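Long-range contacts in metallo-carboxypeptidase (Pseudomonas aeruginosa, PDB 4A39), which probably acts as a zinc-dependent carboxypeptidase of the M14 family, removing C-terminal residues from peptide or protein substrates: residues 123-128 / 184-188; 137-141 / 194-198; 162-166 / 208-212; 169-175 / 211-217. All blocks are in the same frame, centred on the assembly; numbering follows the deposited sequence.

From the N terminus, the chain leaves the last strand of the nine-stranded sheet and enters 123-128, which contact 1 closes onto the start of helix 185-196, just after the zinc ligands His180 and Glu183. Helix 128-138 follows, and contact 2 ties its end to the far end of helix 185-196. Strand 157-163 runs into 162-166, which contact 3 joins to helix 203-211; contact 4 then pairs strands 171-177 and 212-217. The loops of contacts 1 and 2 cross each other and those of contacts 3 and 4, whose own loops both end near 211-212. Contacts 2 and 3 meet where Arg165 reaches the Leu197 carbonyl; contacts 3 and 4 meet through Arg164 and Asp213.

Contact 1: residues 123-128 / 184-188; sequences FEPYSR and HMAEW
Glu187 reaches from the first turn of helix 185-196 across the ring of Tyr126 to Arg128. Its CB faces Tyr126 CG; CG, anti to the backbone N (chi1 -180°), sits over the ring centre, 3.4 Å from Tyr126 CE1. The carboxylate continues nearly parallel to the ring, and OE1 takes both terminal nitrogens of Arg128 in a salt bridge, 2.8 Å from NH2 and 3.1 Å from NH1. OE1 is also bonded to Asn219, and OE2 to His131. NH2 of Arg128 gives a further hydrogen bond to Tyr126 O, which fixes the guanidinium at two points. The linker 123-128, between the N-terminal sheet and helix 128-138, thus lies against the helix that follows the zinc ligands His180 and Glu183 in the M14 carboxypeptidase fold. Tyr126 turns its edge to the face of Trp188 in a T-shaped pair, planes at 76°, and its OH bonds to Glu191. Trp188 NE1 donates to Glu124 O at 2.9 Å, from above the carbonyl plane, while Tyr126 N donates to His184 ND1 at 3.0 Å. Over one face of Phe123 lies the methyl CE of Met185, with SD farther above the ring in a Met-aromatic contact.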
# COMPACT_ATOMS: atom_id res chain seq x y z
N PHE A 123 -5.38 -7.96 -5.18
CA PHE A 123 -4.69 -6.87 -5.88
C PHE A 123 -3.39 -7.45 -6.43
O PHE A 123 -2.91 -8.46 -5.93
CB PHE A 123 -4.37 -5.70 -4.94
CG PHE A 123 -4.00 -4.43 -5.68
CD1 PHE A 123 -4.99 -3.59 -6.18
CD2 PHE A 123 -2.66 -4.10 -5.90
CE1 PHE A 123 -4.65 -2.45 -6.90
CE2 PHE A 123 -2.31 -2.96 -6.62
CZ PHE A 123 -3.31 -2.13 -7.12
N GLU A 124 -2.83 -6.81 -7.45
CA GLU A 124 -1.56 -7.27 -8.03
C GLU A 124 -0.54 -7.36 -6.89
O GLU A 124 -0.14 -6.34 -6.34
CB GLU A 124 -1.10 -6.27 -9.10
CG GLU A 124 0.12 -6.72 -9.89
CD GLU A 124 0.39 -5.85 -11.10
OE1 GLU A 124 -0.35 -4.87 -11.34
OE2 GLU A 124 1.36 -6.15 -11.83
N PRO A 125 -0.11 -8.58 -6.53
CA PRO A 125 0.85 -8.81 -5.43
C PRO A 125 2.27 -8.27 -5.60
O PRO A 125 2.80 -8.22 -6.71
CB PRO A 125 0.86 -10.33 -5.27
CG PRO A 125 -0.42 -10.78 -5.92
CD PRO A 125 -0.53 -9.87 -7.11
N TYR A 126 2.86 -7.88 -4.47
CA TYR A 126 4.23 -7.39 -4.43
C TYR A 126 4.96 -8.38 -3.52
O TYR A 126 4.81 -8.33 -2.30
CB TYR A 126 4.31 -5.98 -3.85
CG TYR A 126 5.55 -5.25 -4.29
CD1 TYR A 126 6.80 -5.58 -3.77
CD2 TYR A 126 5.49 -4.29 -5.30
CE1 TYR A 126 7.97 -4.98 -4.26
CE2 TYR A 126 6.65 -3.69 -5.80
CZ TYR A 126 7.88 -4.04 -5.27
OH TYR A 126 9.02 -3.46 -5.78
N SER A 127 5.73 -9.28 -4.11
CA SER A 127 6.46 -10.29 -3.34
C SER A 127 7.69 -9.74 -2.64
O SER A 127 8.16 -8.65 -2.96
CB SER A 127 6.89 -11.44 -4.25
OG SER A 127 7.92 -11.03 -5.13
N ARG A 128 8.21 -10.50 -1.69
CA ARG A 128 9.41 -10.06 -0.98
C ARG A 128 10.59 -10.22 -1.93
O ARG A 128 11.63 -9.58 -1.75
CB ARG A 128 9.63 -10.88 0.29
CG ARG A 128 8.49 -10.83 1.31
CD ARG A 128 8.18 -9.40 1.73
NE ARG A 128 7.29 -8.73 0.80
CZ ARG A 128 7.30 -7.42 0.55
NH1 ARG A 128 8.18 -6.63 1.16
NH2 ARG A 128 6.44 -6.90 -0.32
N HIS A 184 -1.07 -4.14 -0.98
CA HIS A 184 0.05 -4.26 -1.92
C HIS A 184 0.28 -3.10 -2.86
O HIS A 184 1.39 -2.93 -3.37
CB HIS A 184 -0.10 -5.58 -2.69
CG HIS A 184 0.19 -6.79 -1.86
ND1 HIS A 184 1.38 -7.47 -1.93
CD2 HIS A 184 -0.53 -7.39 -0.88
CE1 HIS A 184 1.38 -8.45 -1.03
NE2 HIS A 184 0.23 -8.42 -0.38
N MET A 185 -0.75 -2.30 -3.11
CA MET A 185 -0.59 -1.14 -3.98
C MET A 185 0.45 -0.20 -3.36
O MET A 185 1.11 0.56 -4.06
CB MET A 185 -1.92 -0.39 -4.14
CG MET A 185 -2.61 -0.03 -2.82
SD MET A 185 -3.60 -1.37 -2.11
CE MET A 185 -5.07 -1.29 -3.16
N ALA A 186 0.59 -0.27 -2.04
CA ALA A 186 1.53 0.60 -1.32
C ALA A 186 2.99 0.44 -1.75
O ALA A 186 3.66 1.43 -2.06
CB ALA A 186 1.39 0.40 0.18
N GLU A 187 3.51 -0.79 -1.77
CA GLU A 187 4.90 -0.93 -2.18
C GLU A 187 5.05 -0.68 -3.69
O GLU A 187 6.12 -0.28 -4.15
CB GLU A 187 5.49 -2.29 -1.77
CG GLU A 187 6.96 -2.43 -2.19
CD GLU A 187 7.80 -3.30 -1.26
OE1 GLU A 187 7.26 -4.24 -0.64
OE2 GLU A 187 9.02 -3.05 -1.18
N TRP A 188 3.99 -0.91 -4.47
CA TRP A 188 4.07 -0.64 -5.90
C TRP A 188 4.33 0.87 -6.05
O TRP A 188 5.13 1.30 -6.88
CB TRP A 188 2.77 -1.02 -6.62
CG TRP A 188 2.68 -2.48 -6.96
CD1 TRP A 188 1.88 -3.41 -6.36
CD2 TRP A 188 3.42 -3.17 -7.97
NE1 TRP A 188 2.07 -4.64 -6.94
CE2 TRP A 188 3.02 -4.53 -7.93
CE3 TRP A 188 4.39 -2.78 -8.90
CZ2 TRP A 188 3.55 -5.50 -8.79
CZ3 TRP A 188 4.92 -3.75 -9.76
CH2 TRP A 188 4.49 -5.09 -9.69

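Contact 2: residues 137-141 / 194-198; sequences RALGI and IERLQ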
# COMPACT_ATOMS: atom_id res chain seq x y z
N ARG A 137 18.07 -2.41 -6.62
CA ARG A 137 18.04 -1.38 -7.65
C ARG A 137 18.25 0.01 -7.05
O ARG A 137 18.99 0.83 -7.61
CB ARG A 137 16.69 -1.42 -8.39
CG ARG A 137 16.51 -0.30 -9.41
CD ARG A 137 15.16 -0.41 -10.09
NE ARG A 137 15.03 -1.66 -10.83
CZ ARG A 137 15.66 -1.92 -11.97
NH1 ARG A 137 16.47 -1.02 -12.51
NH2 ARG A 137 15.49 -3.09 -12.57
N ALA A 138 17.62 0.26 -5.91
CA ALA A 138 17.74 1.56 -5.24
C ALA A 138 19.18 1.88 -4.83
O ALA A 138 19.65 2.99 -5.04
CB ALA A 138 16.83 1.59 -4.02
N LEU A 139 19.87 0.90 -4.26
CA LEU A 139 21.24 1.12 -3.81
C LEU A 139 22.23 1.32 -4.96
O LEU A 139 23.38 1.70 -4.73
CB LEU A 139 21.68 -0.05 -2.92
CG LEU A 139 20.84 -0.21 -1.65
CD1 LEU A 139 21.27 -1.46 -0.89
CD2 LEU A 139 20.98 1.03 -0.77
N GLY A 140 21.78 1.07 -6.18
CA GLY A 140 22.65 1.25 -7.34
C GLY A 140 22.45 2.63 -7.95
O GLY A 140 23.15 3.01 -8.89
N ILE A 141 21.49 3.37 -7.40
CA ILE A 141 21.18 4.71 -7.87
C ILE A 141 22.06 5.73 -7.16
O ILE A 141 22.39 5.57 -5.99
CB ILE A 141 19.69 5.07 -7.62
CG1 ILE A 141 18.79 4.18 -8.49
CG2 ILE A 141 19.44 6.54 -7.93
CD1 ILE A 141 17.30 4.43 -8.32
N ILE A 194 10.97 5.17 -6.42
CA ILE A 194 12.39 4.85 -6.52
C ILE A 194 12.89 4.75 -7.96
O ILE A 194 13.99 5.21 -8.26
CB ILE A 194 12.71 3.53 -5.75
CG1 ILE A 194 12.78 3.82 -4.25
CG2 ILE A 194 14.04 2.95 -6.21
CD1 ILE A 194 11.49 4.29 -3.64
N GLU A 195 12.10 4.17 -8.85
CA GLU A 195 12.54 4.06 -10.23
C GLU A 195 12.72 5.41 -10.90
O GLU A 195 13.55 5.55 -11.80
CB GLU A 195 11.56 3.20 -11.04
CG GLU A 195 11.44 1.78 -10.53
CD GLU A 195 10.87 0.84 -11.56
OE1 GLU A 195 10.02 1.28 -12.38
OE2 GLU A 195 11.25 -0.35 -11.55
N ARG A 196 11.96 6.42 -10.47
CA ARG A 196 12.10 7.74 -11.07
C ARG A 196 13.48 8.33 -10.77
O ARG A 196 14.00 9.13 -11.55
CB ARG A 196 11.02 8.71 -10.57
CG ARG A 196 11.24 10.12 -11.09
CD ARG A 196 10.08 11.06 -10.85
NE ARG A 196 10.41 12.40 -11.35
CZ ARG A 196 9.59 13.44 -11.33
NH1 ARG A 196 8.36 13.33 -10.84
NH2 ARG A 196 10.00 14.61 -11.81
N LEU A 197 14.06 7.93 -9.65
CA LEU A 197 15.38 8.41 -9.24
C LEU A 197 16.49 8.00 -10.21
O LEU A 197 17.57 8.59 -10.21
CB LEU A 197 15.72 7.91 -7.84
CG LEU A 197 15.20 8.71 -6.64
CD1 LEU A 197 15.95 10.03 -6.56
CD2 LEU A 197 13.71 8.95 -6.78
N GLN A 198 16.21 6.99 -11.04
CA GLN A 198 17.19 6.50 -12.01
C GLN A 198 17.40 7.47 -13.17
O GLN A 198 18.44 7.44 -13.84
CB GLN A 198 16.74 5.15 -12.58
CG GLN A 198 16.66 4.04 -11.55
CD GLN A 198 16.17 2.73 -12.16
OE1 GLN A 198 15.03 2.62 -12.60
NE2 GLN A 198 17.05 1.74 -12.18
O HOH W 1 12.70 -2.10 -9.25
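With CG anti to the backbone N, Arg137 runs out extended and then bends about its CG-CD bond (chi3 -62°), which brings its guanidinium beside the amide of Gln198; in Ile141, CD1 is carried to the end of an extended side chain (chi2 179°) and reaches Ile194, Leu197 and Gln198. The segments take in the ends of helices 128-138 and 185-196 and the residues after them; the two helices pack side by side here, and the first segment passes through a type I turn, Ala138 to Ile141, before strand 144-151. In that turn Ile141 N is bonded to Ala138 O, and Ile141 is thereby folded back against 194-198. Its CD1 lies 3.4 Å from Ile194 O and 3.3 Å from Gln198 CG, with Leu197 CB close by at 3.9 Å; CG2 rests against the backbone oxygen of Leu197. One turn earlier, Ala138 CB meets the CG2 branch of Ile194 at 3.8 Å, whereas the CD1 end of Ile194 leads off toward Leu216 of the central sheet. Apolar contacts thus fill the inner side of the contact, and its outer rim is polar. There the Gln198 side chain crosses Arg137 at about a right angle, its amide at the guanidinium edge and the two planes 71° apart. Glu195, whose OE1 is in a salt bridge with Lys370, holds OE2 well out of the guanidinium plane of Arg137; OE2 lies 4.1 Å from Arg137 NE, too far for a salt bridge, so any attraction is probably through charge alone. A water spans this gap, donating to Glu195 OE2 at 3.2 Å and accepting a weak bond from Arg137 NE at 2.8 Å.

Contact 3: residues 162-166 / 208-212; sequences RVRRH and LLEKA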
# COMPACT_ATOMS: atom_id res chain seq x y z
N ARG A 162 17.93 6.27 2.31
CA ARG A 162 18.02 7.73 2.30
C ARG A 162 18.59 8.20 0.98
O ARG A 162 19.61 7.68 0.50
CB ARG A 162 18.89 8.26 3.45
CG ARG A 162 19.06 9.79 3.38
CD ARG A 162 19.54 10.41 4.68
NE ARG A 162 20.93 10.09 4.99
CZ ARG A 162 21.57 10.54 6.07
NH1 ARG A 162 20.94 11.33 6.93
NH2 ARG A 162 22.83 10.20 6.28
N VAL A 163 17.91 9.16 0.37
CA VAL A 163 18.34 9.73 -0.90
C VAL A 163 18.90 11.11 -0.55
O VAL A 163 18.15 12.00 -0.13
CB VAL A 163 17.16 9.88 -1.88
CG1 VAL A 163 17.66 10.35 -3.23
CG2 VAL A 163 16.42 8.56 -2.01
N ARG A 164 20.21 11.28 -0.70
CA ARG A 164 20.87 12.54 -0.38
C ARG A 164 21.90 12.82 -1.46
O ARG A 164 22.90 12.10 -1.58
CB ARG A 164 21.54 12.44 0.99
CG ARG A 164 22.30 13.68 1.45
CD ARG A 164 22.76 13.51 2.91
NE ARG A 164 23.60 14.61 3.40
CZ ARG A 164 23.15 15.81 3.76
NH1 ARG A 164 21.86 16.09 3.68
NH2 ARG A 164 24.00 16.73 4.20
N ARG A 165 21.67 13.86 -2.26
CA ARG A 165 22.59 14.21 -3.34
C ARG A 165 23.35 15.51 -3.12
O ARG A 165 24.22 15.87 -3.91
CB ARG A 165 21.83 14.25 -4.67
CG ARG A 165 21.37 12.87 -5.12
CD ARG A 165 20.57 12.91 -6.41
NE ARG A 165 20.22 11.55 -6.84
CZ ARG A 165 19.41 11.27 -7.86
NH1 ARG A 165 18.86 12.24 -8.56
NH2 ARG A 165 19.16 10.01 -8.17
N HIS A 166 23.01 16.22 -2.04
CA HIS A 166 23.67 17.47 -1.70
C HIS A 166 24.00 17.47 -0.21
O HIS A 166 23.10 17.41 0.63
CB HIS A 166 22.78 18.67 -2.04
CG HIS A 166 22.78 19.03 -3.49
ND1 HIS A 166 22.35 18.16 -4.47
CD2 HIS A 166 23.17 20.15 -4.13
CE1 HIS A 166 22.48 18.74 -5.65
NE2 HIS A 166 22.97 19.95 -5.48
N LEU A 208 14.33 19.50 -6.23
CA LEU A 208 13.87 18.94 -4.97
C LEU A 208 15.01 18.45 -4.07
O LEU A 208 15.03 18.74 -2.88
CB LEU A 208 12.90 17.79 -5.22
CG LEU A 208 12.40 17.01 -3.99
CD1 LEU A 208 11.76 17.97 -3.00
CD2 LEU A 208 11.41 15.94 -4.42
N LEU A 209 15.96 17.72 -4.65
CA LEU A 209 17.06 17.18 -3.88
C LEU A 209 18.16 18.17 -3.51
O LEU A 209 19.07 17.84 -2.75
CB LEU A 209 17.65 15.97 -4.61
CG LEU A 209 16.62 14.84 -4.77
CD1 LEU A 209 17.22 13.70 -5.58
CD2 LEU A 209 16.18 14.35 -3.39
N GLU A 210 18.09 19.38 -4.06
CA GLU A 210 19.08 20.40 -3.71
C GLU A 210 18.69 20.94 -2.33
O GLU A 210 19.52 21.49 -1.61
CB GLU A 210 19.09 21.55 -4.72
CG GLU A 210 19.75 21.23 -6.05
CD GLU A 210 19.80 22.43 -6.98
OE1 GLU A 210 18.72 22.98 -7.30
OE2 GLU A 210 20.91 22.82 -7.40
N LYS A 211 17.42 20.76 -1.98
CA LYS A 211 16.91 21.25 -0.71
C LYS A 211 16.40 20.18 0.24
O LYS A 211 16.17 20.45 1.42
CB LYS A 211 15.79 22.26 -0.98
CG LYS A 211 16.23 23.41 -1.87
CD LYS A 211 15.08 24.30 -2.28
CE LYS A 211 15.59 25.43 -3.17
NZ LYS A 211 14.51 26.37 -3.55
N ALA A 212 16.23 18.96 -0.25
CA ALA A 212 15.72 17.90 0.62
C ALA A 212 16.30 16.52 0.36
O ALA A 212 16.78 16.22 -0.73
CB ALA A 212 14.20 17.84 0.51
O HOH W 2 19.88 15.67 -1.26
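The chain leaves strand 157-163 and passes the C-terminal part of helix 203-211 with no direct hydrogen bond between the two, Arg165 and His166 lying opposite Leu209 and Glu210, the closer CA pair being His166 and Glu210 at 5.8 Å. A water bridges the backbones instead: it accepts from Arg165 N at 2.7 Å and lies 2.8 Å from Leu209 O, to which it can donate. Leu209 carries the apolar part of the contact. With its CG-CD1 bond continuing straight on from CA-CB (chi2 176°), CD1 touches Arg165 CD at 3.5 Å and lies 3.7 Å from NH1, so the arginine stretches past the methyl with both its aliphatic part and its guanidinium. On the inner side the same CD1 meets Val163 CG1 at 4.1 Å. In this alpha/beta fold the helix packs here on the mixed central sheet, and Leu209 also touches Leu214 of strand 212-217, the neighbour of 157-163. The polar end of Arg165 points away from helix 203-211, NE bonding to Glu142 O and NH2 to Leu197 O. Farther out, His166 and Glu210 lie side by side and point the same way. Glu210 CG stands over one face of the imidazole in a CH-pi contact, 3.9 Å from the ring centroid, while CA of the same residue lies above the ring centre. The carboxylate is turned steeply against the ring, its plane 78° from it, and OE2 comes within 4.0 Å of His166 NE2.

Contact 4: residues 169-175 / 211-217; sequences SHLKLWV and KADLYLV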
# COMPACT_ATOMS: atom_id res chain seq x y z
N SER A 169 21.77 19.97 2.24
CA SER A 169 20.31 20.09 2.24
C SER A 169 19.87 20.18 3.69
O SER A 169 20.66 19.94 4.60
CB SER A 169 19.67 18.88 1.56
OG SER A 169 19.99 17.68 2.23
N HIS A 170 18.60 20.51 3.93
CA HIS A 170 18.13 20.63 5.30
C HIS A 170 16.78 20.00 5.60
O HIS A 170 16.43 19.80 6.76
CB HIS A 170 18.10 22.11 5.69
CG HIS A 170 17.23 22.95 4.81
ND1 HIS A 170 15.86 23.02 4.97
CD2 HIS A 170 17.53 23.74 3.75
CE1 HIS A 170 15.36 23.82 4.04
NE2 HIS A 170 16.35 24.26 3.29
N LEU A 171 16.01 19.68 4.56
CA LEU A 171 14.70 19.07 4.77
C LEU A 171 14.74 17.55 4.73
O LEU A 171 15.54 16.97 3.99
CB LEU A 171 13.70 19.59 3.73
CG LEU A 171 13.44 21.10 3.74
CD1 LEU A 171 12.50 21.47 2.61
CD2 LEU A 171 12.86 21.51 5.08
N LYS A 172 13.90 16.91 5.53
CA LYS A 172 13.82 15.45 5.59
C LYS A 172 12.40 15.04 5.22
O LYS A 172 11.46 15.28 5.97
CB LYS A 172 14.13 14.94 7.00
CG LYS A 172 15.53 15.24 7.49
CD LYS A 172 15.73 16.72 7.74
CE LYS A 172 15.07 17.17 9.03
NZ LYS A 172 15.37 18.61 9.29
N LEU A 173 12.25 14.43 4.05
CA LEU A 173 10.93 14.01 3.57
C LEU A 173 10.77 12.50 3.73
O LEU A 173 11.46 11.72 3.06
CB LEU A 173 10.76 14.41 2.11
CG LEU A 173 11.21 15.82 1.73
CD1 LEU A 173 10.82 16.08 0.28
CD2 LEU A 173 10.59 16.87 2.64
N TRP A 174 9.86 12.10 4.61
CA TRP A 174 9.62 10.69 4.88
C TRP A 174 8.42 10.07 4.19
O TRP A 174 7.32 10.64 4.16
CB TRP A 174 9.45 10.47 6.39
CG TRP A 174 10.68 10.72 7.20
CD1 TRP A 174 11.30 11.92 7.42
CD2 TRP A 174 11.42 9.74 7.93
NE1 TRP A 174 12.38 11.75 8.25
CE2 TRP A 174 12.48 10.42 8.58
CE3 TRP A 174 11.29 8.36 8.10
CZ2 TRP A 174 13.41 9.76 9.39
CZ3 TRP A 174 12.22 7.70 8.91
CH2 TRP A 174 13.26 8.40 9.54
N VAL A 175 8.63 8.87 3.65
CA VAL A 175 7.58 8.12 2.99
C VAL A 175 7.72 6.65 3.40
O VAL A 175 8.76 6.04 3.14
CB VAL A 175 7.69 8.20 1.46
CG1 VAL A 175 6.52 7.46 0.82
CG2 VAL A 175 7.70 9.65 1.02
N LYS A 211 17.42 20.76 -1.98
CA LYS A 211 16.91 21.25 -0.71
C LYS A 211 16.40 20.18 0.24
O LYS A 211 16.17 20.45 1.42
CB LYS A 211 15.79 22.26 -0.98
CG LYS A 211 16.23 23.41 -1.87
CD LYS A 211 15.08 24.30 -2.28
CE LYS A 211 15.59 25.43 -3.17
NZ LYS A 211 14.51 26.37 -3.55
N ALA A 212 16.23 18.96 -0.25
CA ALA A 212 15.72 17.90 0.62
C ALA A 212 16.30 16.52 0.36
O ALA A 212 16.78 16.22 -0.73
CB ALA A 212 14.20 17.84 0.51
N ASP A 213 16.25 15.68 1.40
CA ASP A 213 16.69 14.30 1.32
C ASP A 213 15.43 13.46 1.51
O ASP A 213 14.50 13.89 2.19
CB ASP A 213 17.65 13.94 2.46
CG ASP A 213 18.99 14.65 2.36
OD1 ASP A 213 19.34 15.12 1.26
OD2 ASP A 213 19.69 14.70 3.39
N LEU A 214 15.39 12.28 0.90
CA LEU A 214 14.23 11.42 1.05
C LEU A 214 14.56 10.26 1.97
O LEU A 214 15.62 9.64 1.84
CB LEU A 214 13.79 10.88 -0.31
CG LEU A 214 13.58 11.91 -1.42
CD1 LEU A 214 13.12 11.20 -2.68
CD2 LEU A 214 12.55 12.96 -0.99
N TYR A 215 13.67 9.99 2.91
CA TYR A 215 13.80 8.88 3.86
C TYR A 215 12.66 7.94 3.48
O TYR A 215 11.49 8.26 3.68
CB TYR A 215 13.65 9.39 5.29
CG TYR A 215 14.83 10.20 5.78
CD1 TYR A 215 15.06 11.49 5.28
CD2 TYR A 215 15.73 9.68 6.71
CE1 TYR A 215 16.16 12.24 5.71
CE2 TYR A 215 16.83 10.43 7.14
CZ TYR A 215 17.03 11.70 6.64
OH TYR A 215 18.11 12.45 7.08
N LEU A 216 13.03 6.78 2.93
CA LEU A 216 12.04 5.83 2.42
C LEU A 216 12.05 4.45 3.06
O LEU A 216 13.11 3.85 3.25
CB LEU A 216 12.27 5.65 0.92
CG LEU A 216 12.52 6.89 0.07
CD1 LEU A 216 12.93 6.47 -1.33
CD2 LEU A 216 11.28 7.76 0.04
N VAL A 217 10.86 3.95 3.37
CA VAL A 217 10.71 2.60 3.92
C VAL A 217 9.75 1.88 2.98
O VAL A 217 8.54 2.00 3.11
CB VAL A 217 10.09 2.61 5.34
CG1 VAL A 217 9.88 1.17 5.80
CG2 VAL A 217 11.01 3.33 6.32
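Tyr215 is flanked by Trp174, its partner in the strand pairing, and by Lys172. CB of Tyr215 sits over the five-membered ring of Trp174, 3.6 Å from its centroid, and the phenol ring follows in an offset stack with the planes only 14° apart; Tyr215 CD2 reaches Trp174 CZ2 at 3.5 Å. From the other direction along the strand comes Lys172, whose CG rests 3.5 Å from Tyr215 CE1. The lysine then curls away through two bends (chi2 69°, chi3 77°), and NZ donates to His170 O and forms a salt bridge with Asp267. Trp174 NE1, which lies over the Tyr215 ring toward its rim, bonds to Gly265 O, and Tyr215 OH bonds to Arg162. Beneath these side chains, strands 171-177 and 212-217 are adjacent parallel strands of the mixed sheet at the core of the carboxypeptidase domain, joined through helices 185-196 and 203-211. Leu173 is central to the ladder: its N donates to Asp213 O, and its O accepts from Tyr215 N at 2.8 Å. Its side chain lies on the other face, where CD1 meets Leu214 CD2 and CG meets Ala212 CB, both at 3.8 Å. Where the pairing begins, Lys211 O accepts from Leu171 N, and Ser169 OG donates to Asp213 OD1 at 2.8 Å from above the carboxylate plane, while OD2 of that aspartate forms a salt bridge with Arg164.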